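Local coordinates for protein pectinesterase 1 (Solanum lycopersicum, PDB 1XG2) that hydrolyses the methyl esters of pectin in the plant cell wall, releasing methanol, and may prepare fruit walls for softening during ripening, at residues R32-V37 against M56-G61; L113-D118 against Q139-R144; A159-Q164 against T193-Q198. All blocks are in the same frame, centred on the assembly; numbering follows the deposited sequence. Where two conformers were deposited one is given.

Contact 1 of 3, residues R32-V37 against M56-G61; sequences RYVIYV and MIVGDG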
# COMPACT_ATOMS: atom_id res chain seq x y z
N ARG A 32 17.69 14.63 -3.17
CA ARG A 32 16.34 15.11 -2.96
C ARG A 32 16.10 16.37 -3.74
O ARG A 32 16.84 17.33 -3.63
CB ARG A 32 16.14 15.37 -1.47
CG ARG A 32 14.70 15.65 -1.09
CD ARG A 32 14.57 16.60 0.09
NE ARG A 32 14.12 15.93 1.31
CZ ARG A 32 14.16 16.46 2.52
NH1 ARG A 32 14.66 17.67 2.73
NH2 ARG A 32 13.68 15.77 3.55
N TYR A 33 15.03 16.36 -4.52
CA TYR A 33 14.60 17.50 -5.32
C TYR A 33 13.27 17.99 -4.76
O TYR A 33 12.36 17.20 -4.60
CB TYR A 33 14.42 17.06 -6.77
CG TYR A 33 14.04 18.17 -7.73
CD1 TYR A 33 15.02 18.88 -8.43
CD2 TYR A 33 12.71 18.49 -7.96
CE1 TYR A 33 14.67 19.90 -9.31
CE2 TYR A 33 12.36 19.50 -8.83
CZ TYR A 33 13.33 20.20 -9.52
OH TYR A 33 12.94 21.19 -10.40
N VAL A 34 13.15 19.29 -4.48
CA VAL A 34 12.03 19.83 -3.73
C VAL A 34 11.14 20.73 -4.59
O VAL A 34 11.61 21.73 -5.16
CB VAL A 34 12.52 20.64 -2.52
CG1 VAL A 34 11.33 21.14 -1.67
CG2 VAL A 34 13.46 19.82 -1.67
N ILE A 35 9.86 20.37 -4.68
CA ILE A 35 8.81 21.21 -5.26
C ILE A 35 7.98 21.81 -4.13
O ILE A 35 7.39 21.07 -3.36
CB ILE A 35 7.88 20.36 -6.17
CG1 ILE A 35 8.68 19.76 -7.33
CG2 ILE A 35 6.73 21.20 -6.71
CD1 ILE A 35 7.91 18.72 -8.14
N TYR A 36 7.94 23.14 -4.03
CA TYR A 36 7.16 23.86 -3.03
C TYR A 36 5.88 24.36 -3.68
O TYR A 36 5.94 25.01 -4.71
CB TYR A 36 7.99 25.02 -2.44
CG TYR A 36 7.23 26.04 -1.59
CD1 TYR A 36 6.33 25.64 -0.62
CD2 TYR A 36 7.44 27.41 -1.75
CE1 TYR A 36 5.64 26.57 0.17
CE2 TYR A 36 6.76 28.36 -0.97
CZ TYR A 36 5.86 27.92 -0.01
OH TYR A 36 5.17 28.83 0.77
N VAL A 37 4.74 24.04 -3.10
CA VAL A 37 3.45 24.43 -3.62
C VAL A 37 2.85 25.47 -2.68
O VAL A 37 2.47 25.15 -1.54
CB VAL A 37 2.49 23.22 -3.72
CG1 VAL A 37 1.21 23.62 -4.43
CG2 VAL A 37 3.16 22.05 -4.43
N MET A 56 10.46 15.53 -3.35
CA MET A 56 9.74 16.05 -2.20
C MET A 56 8.72 17.09 -2.69
O MET A 56 9.07 18.05 -3.37
CB MET A 56 10.70 16.70 -1.22
CG MET A 56 10.02 17.33 0.00
SD MET A 56 11.24 17.81 1.22
CE MET A 56 10.24 18.18 2.60
N ILE A 57 7.45 16.86 -2.38
CA ILE A 57 6.39 17.82 -2.67
C ILE A 57 5.98 18.39 -1.33
O ILE A 57 5.53 17.66 -0.46
CB ILE A 57 5.22 17.16 -3.40
CG1 ILE A 57 5.67 16.67 -4.78
CG2 ILE A 57 4.04 18.14 -3.54
CD1 ILE A 57 4.58 16.01 -5.62
N VAL A 58 6.17 19.69 -1.16
CA VAL A 58 5.90 20.33 0.12
C VAL A 58 5.03 21.54 -0.11
O VAL A 58 5.31 22.34 -0.99
CB VAL A 58 7.24 20.68 0.87
CG1 VAL A 58 8.12 21.59 0.06
CG2 VAL A 58 6.97 21.27 2.23
N GLY A 59 3.96 21.66 0.67
CA GLY A 59 3.07 22.80 0.60
C GLY A 59 3.35 23.83 1.69
O GLY A 59 4.36 23.77 2.39
N ASP A 60 2.40 24.74 1.85
CA ASP A 60 2.49 25.86 2.78
C ASP A 60 1.86 25.51 4.13
O ASP A 60 1.65 26.38 4.97
CB ASP A 60 1.74 27.06 2.18
CG ASP A 60 2.61 28.29 2.00
OD1 ASP A 60 3.52 28.52 2.82
OD2 ASP A 60 2.42 29.08 1.04
N GLY A 61 1.56 24.23 4.34
CA GLY A 61 0.81 23.79 5.50
C GLY A 61 -0.38 22.92 5.11
O GLY A 61 -1.00 23.16 4.08
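Val34 and Met56 lie side by side and point the same way, CG2 of Val34 resting 4.2 Å from SD of Met56. The Met56 chain is fully extended, with CG anti to the backbone N (chi1 178°), and this carries its sulfur well clear of the backbone. There Arg32 crosses it obliquely: in one of two deposited conformers, and so with some doubt, the sulfur sits over the centre of one guanidinium face, SD being 3.4 Å from NE. Val58 continues the same face. Its CG1 stands between the backbone N and the carbonyl carbon (chi1 58°), which turns the methyl toward Val34, CG1 to CG1 at 3.7 Å. Tyr36 follows, its ring edge running along the carbonyl oxygens of Val58 and Gly59. Its OH appears to donate to OD1 of Asp60, the ring and carboxylate planes nearly perpendicular (84°), but the hydroxyl is modelled too close to the carboxylate for its place to be sure; OD2 of Asp60 is also held by the backbone N of Arg39. The two strands lie on neighbouring turns of the right-handed parallel beta-helix of the pectinesterase domain, the C-terminal section of the full-length protein. Near the N-terminal end of that helix, four parallel-sheet bonds join them: Met56 N to Tyr33 O, Ile35 N to Met56 O, Val58 N to Ile35 O and Val37 N to Val58 O. Ile35, Ile57 and Val37 occupy the other face, where CG2 of Val37 meets CG2 of Ile57 at 4.1 Å. Helix 18-24 packs against this face through Leu18, which touches both Ile35 and Val37.

Contact 2 of 3, residues L113-D118 against Q139-R144; sequences LRVGAD and QRQFYR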
# COMPACT_ATOMS: atom_id res chain seq x y z
N LEU A 113 -5.09 9.79 -1.67
CA LEU A 113 -3.68 9.50 -1.94
C LEU A 113 -3.43 8.02 -2.16
O LEU A 113 -3.81 7.18 -1.34
CB LEU A 113 -2.84 9.97 -0.76
CG LEU A 113 -1.33 9.70 -0.82
CD1 LEU A 113 -0.65 10.52 -1.90
CD2 LEU A 113 -0.73 10.00 0.55
N ARG A 114 -2.75 7.69 -3.25
CA ARG A 114 -2.18 6.36 -3.43
C ARG A 114 -0.67 6.43 -3.42
O ARG A 114 -0.06 7.22 -4.14
CB ARG A 114 -2.66 5.70 -4.72
CG ARG A 114 -1.88 4.43 -5.08
CD ARG A 114 -2.56 3.58 -6.12
NE ARG A 114 -2.72 4.30 -7.39
CZ ARG A 114 -1.73 4.53 -8.26
NH1 ARG A 114 -0.50 4.10 -8.05
NH2 ARG A 114 -2.00 5.19 -9.38
N VAL A 115 -0.06 5.59 -2.60
CA VAL A 115 1.38 5.47 -2.56
C VAL A 115 1.79 4.03 -2.84
O VAL A 115 1.33 3.12 -2.17
CB VAL A 115 1.92 5.93 -1.21
CG1 VAL A 115 3.44 5.87 -1.19
CG2 VAL A 115 1.44 7.37 -0.89
N GLY A 116 2.65 3.86 -3.84
CA GLY A 116 3.35 2.61 -4.13
C GLY A 116 4.84 2.87 -4.33
O GLY A 116 5.49 2.21 -5.14
N ALA A 117 5.37 3.82 -3.56
CA ALA A 117 6.75 4.27 -3.61
C ALA A 117 7.48 3.74 -2.39
O ALA A 117 7.06 3.95 -1.25
CB ALA A 117 6.81 5.80 -3.61
N ASP A 118 8.56 3.03 -2.64
CA ASP A 118 9.38 2.51 -1.56
C ASP A 118 10.17 3.61 -0.88
O ASP A 118 10.62 4.56 -1.54
CB ASP A 118 10.31 1.44 -2.10
CG ASP A 118 11.02 0.69 -1.00
OD1 ASP A 118 10.36 0.26 -0.04
OD2 ASP A 118 12.24 0.45 -1.03
N GLN A 139 5.11 -1.44 -1.12
CA GLN A 139 6.42 -0.92 -0.73
C GLN A 139 6.41 -0.39 0.70
O GLN A 139 5.40 -0.50 1.41
CB GLN A 139 6.98 0.12 -1.72
CG GLN A 139 6.84 -0.20 -3.20
CD GLN A 139 7.80 -1.29 -3.71
OE1 GLN A 139 8.27 -2.12 -2.93
NE2 GLN A 139 8.05 -1.31 -5.01
N ARG A 140 7.55 0.13 1.14
CA ARG A 140 7.73 0.57 2.53
C ARG A 140 7.43 2.06 2.66
O ARG A 140 8.00 2.89 1.94
CB ARG A 140 9.14 0.28 3.03
CG ARG A 140 9.42 -1.19 3.25
CD ARG A 140 10.89 -1.53 3.40
NE ARG A 140 11.66 -1.26 2.20
CZ ARG A 140 12.89 -1.74 1.92
NH1 ARG A 140 13.52 -2.54 2.77
NH2 ARG A 140 13.46 -1.43 0.78
N GLN A 141 6.56 2.38 3.62
CA GLN A 141 6.02 3.73 3.80
C GLN A 141 5.99 4.10 5.29
O GLN A 141 5.75 3.26 6.14
CB GLN A 141 4.62 3.84 3.20
CG GLN A 141 4.48 3.26 1.80
CD GLN A 141 3.08 3.33 1.21
OE1 GLN A 141 2.79 2.65 0.22
NE2 GLN A 141 2.23 4.15 1.79
N PHE A 142 6.22 5.38 5.55
CA PHE A 142 6.18 5.94 6.89
C PHE A 142 5.32 7.19 6.86
O PHE A 142 5.57 8.11 6.05
CB PHE A 142 7.59 6.28 7.35
CG PHE A 142 7.68 6.79 8.76
CD1 PHE A 142 7.27 6.02 9.84
CD2 PHE A 142 8.21 8.05 9.01
CE1 PHE A 142 7.36 6.52 11.13
CE2 PHE A 142 8.32 8.54 10.32
CZ PHE A 142 7.89 7.79 11.36
N TYR A 143 4.32 7.22 7.73
CA TYR A 143 3.43 8.34 7.93
C TYR A 143 3.67 8.90 9.33
O TYR A 143 3.64 8.17 10.31
CB TYR A 143 1.96 7.91 7.79
CG TYR A 143 1.64 7.52 6.38
CD1 TYR A 143 2.07 6.29 5.86
CD2 TYR A 143 0.90 8.35 5.55
CE1 TYR A 143 1.77 5.91 4.56
CE2 TYR A 143 0.62 7.98 4.23
CZ TYR A 143 1.08 6.77 3.74
OH TYR A 143 0.81 6.40 2.44
N ARG A 144 3.89 10.20 9.40
CA ARG A 144 4.26 10.86 10.64
C ARG A 144 3.53 12.19 10.78
O ARG A 144 3.45 12.97 9.83
CB ARG A 144 5.77 11.09 10.65
CG ARG A 144 6.32 11.83 11.86
CD ARG A 144 6.30 11.04 13.17
NE ARG A 144 6.64 11.92 14.28
CZ ARG A 144 7.27 11.56 15.39
NH1 ARG A 144 7.64 10.29 15.61
NH2 ARG A 144 7.53 12.48 16.32
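Arg140 lies alongside Asp118, pointing the same way, and nearly every part of its chain faces the carboxylate. CB starts 3.3 Å from OD1 of Asp118, and CG and CD follow past the same oxygen at slightly longer range. The chain bends at chi3 (-65°) and offers its NE and NH2 side-on. NE donates to the syn lone pair of OD1 at 3.0 Å, and NH2 to the syn lone pair of OD2 at 2.9 Å, in a salt bridge whose two flat groups are only 15° from coplanar. The backbone N of Arg140 uses the anti lone pair of OD1 at 3.1 Å, so that this oxygen accepts twice. NH1 turns away to OE1 of Gln299. An alanine in place of Asp118 would probably cost the guanidinium this carboxylate partner, leaving it held less firmly against turning, and leave the Arg140 backbone N without this acceptor. In the complex, Tyr104 of the pectinesterase inhibitor bonds OD2 of Asp118 and Ser100 of the inhibitor bonds NH2 of Arg140. Beside the salt bridge, CB of Gln139 packs on CA of Asp118 at 3.4 Å. Farther into the beta-helix, Val115 CG2 and Tyr143 OH meet tip to tip at 3.5 Å, and Leu113 CD2 lies at the edge of the tyrosine ring. Such inward-pointing residues from two different sheets, meeting across the interior, are the core of a parallel beta-helix.

Contact 3 of 3, residues A159-Q164 against T193-Q198; sequences AAVVFQ and TGTSIQ
The Phe163 ring stacks with that of Tyr143 on the neighbouring strand and meets the carbonyl O of Ser196 in plane at its edge, 3.8 Å from CD1. Ile197 CG1 approaches CD1 of Phe163, and Thr195 CG2 approaches CE1 of the same ring, obliquely, each pair at 4.1 Å. The other flat groups, the amides of Gln164 and Gln198, run side by side on the outer face with their planes 53° apart. NE2 of Gln164 donates to OE1 of Gln198 at 3.0 Å, within its own amide plane but well above the acceptor's carbonyl plane. Gln164 NE2 also bonds Val312 O, and Gln198 NE2 bonds Gly314 O, so both amides also hold the C-terminal tail. Five backbone bonds join the strands in parallel register, from Gly194 N to Ala159 O through to Gln198 N to Phe163 O. A water bridges Ala159 O and Thr195 OG1, lying 2.8 Å from each. At Gly194 the backbone angles would jam any CB against the preceding carbonyl. Strands 140-144 and 228-232 flank the pair in the beta-helix sheet, while helix 294-297 packs on Val162 and Ser196 outside.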
# COMPACT_ATOMS: atom_id res chain seq x y z
N ALA A 159 0.99 -2.29 1.58
CA ALA A 159 2.31 -1.75 1.90
C ALA A 159 2.86 -2.41 3.15
O ALA A 159 2.12 -3.02 3.91
CB ALA A 159 2.23 -0.24 2.14
N ALA A 160 4.17 -2.32 3.36
CA ALA A 160 4.71 -2.43 4.70
C ALA A 160 4.76 -0.99 5.19
O ALA A 160 5.52 -0.17 4.67
CB ALA A 160 6.08 -3.05 4.68
N VAL A 161 3.91 -0.67 6.16
CA VAL A 161 3.64 0.71 6.51
C VAL A 161 3.46 0.91 8.01
O VAL A 161 2.76 0.16 8.68
CB VAL A 161 2.38 1.25 5.73
CG1 VAL A 161 1.14 0.47 6.07
CG2 VAL A 161 2.16 2.73 6.02
N VAL A 162 4.13 1.94 8.52
CA VAL A 162 3.95 2.41 9.89
C VAL A 162 3.39 3.83 9.93
O VAL A 162 3.92 4.74 9.28
CB VAL A 162 5.28 2.37 10.65
CG1 VAL A 162 5.11 2.90 12.07
CG2 VAL A 162 5.80 0.93 10.67
N PHE A 163 2.32 4.00 10.69
CA PHE A 163 1.74 5.29 11.04
C PHE A 163 2.18 5.61 12.46
O PHE A 163 1.97 4.82 13.38
CB PHE A 163 0.21 5.25 10.97
CG PHE A 163 -0.32 5.01 9.60
CD1 PHE A 163 -0.42 3.72 9.11
CD2 PHE A 163 -0.72 6.07 8.79
CE1 PHE A 163 -0.88 3.49 7.83
CE2 PHE A 163 -1.19 5.85 7.51
CZ PHE A 163 -1.27 4.56 7.04
N GLN A 164 2.82 6.76 12.63
CA GLN A 164 3.32 7.16 13.92
C GLN A 164 2.90 8.57 14.24
O GLN A 164 3.14 9.47 13.45
CB GLN A 164 4.84 7.05 13.91
CG GLN A 164 5.43 6.60 15.19
CD GLN A 164 6.92 6.38 15.06
OE1 GLN A 164 7.66 7.33 14.83
NE2 GLN A 164 7.36 5.14 15.19
N THR A 193 4.60 -7.78 4.64
CA THR A 193 3.83 -6.55 4.59
C THR A 193 2.84 -6.53 5.73
O THR A 193 2.63 -7.53 6.42
CB THR A 193 3.09 -6.46 3.27
OG1 THR A 193 2.32 -7.65 3.08
CG2 THR A 193 4.06 -6.43 2.11
N GLY A 194 2.21 -5.37 5.90
CA GLY A 194 1.21 -5.18 6.93
C GLY A 194 1.14 -3.74 7.36
O GLY A 194 1.98 -2.93 7.01
N THR A 195 0.12 -3.43 8.14
CA THR A 195 -0.11 -2.07 8.62
C THR A 195 0.11 -2.02 10.12
O THR A 195 -0.48 -2.76 10.88
CB THR A 195 -1.53 -1.65 8.28
OG1 THR A 195 -1.64 -1.43 6.87
CG2 THR A 195 -1.88 -0.31 8.93
N SER A 196 0.94 -1.08 10.54
CA SER A 196 1.23 -0.89 11.95
C SER A 196 0.86 0.54 12.31
O SER A 196 1.28 1.48 11.64
CB SER A 196 2.71 -1.13 12.20
OG SER A 196 3.08 -0.77 13.52
N ILE A 197 0.06 0.70 13.36
CA ILE A 197 -0.38 2.00 13.83
C ILE A 197 0.15 2.15 15.26
O ILE A 197 -0.21 1.36 16.13
CB ILE A 197 -1.92 2.06 13.79
CG1 ILE A 197 -2.41 2.09 12.34
CG2 ILE A 197 -2.49 3.28 14.57
CD1 ILE A 197 -3.87 1.67 12.19
N GLN A 198 0.97 3.16 15.48
CA GLN A 198 1.74 3.31 16.72
C GLN A 198 1.74 4.75 17.21
O GLN A 198 2.04 5.65 16.45
CB GLN A 198 3.18 2.88 16.46
CG GLN A 198 4.02 2.67 17.70
CD GLN A 198 5.48 2.35 17.38
OE1 GLN A 198 5.99 2.75 16.32
NE2 GLN A 198 6.15 1.65 18.30
O HOH W 1 -0.54 -2.54 4.53

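How the contacts relate
All three contacts reach the same long parallel sheet of the beta-helix, contact 1 near its N-terminal end; contact 2 does so through strand 140-144 alone, its other strand, 113-115, lying in a second sheet. Contacts 2 and 3 have centres about 10 Å apart and touch directly: strands 140-144 and 160-164 are neighbours, joined by a probable hydrogen bond from Gln164 N to Tyr143 O at 2.8 Å. Contact 1 stands apart, its centre about 16 Å from that of contact 2, away from the annotated sites. The predicted catalytic residues lie nearer the other two: side chain to side chain, Leu113 is about 10 Å from Asp132, and Thr195 about 11 Å from Asp153. Ile103 of the inhibitor chain packs on both.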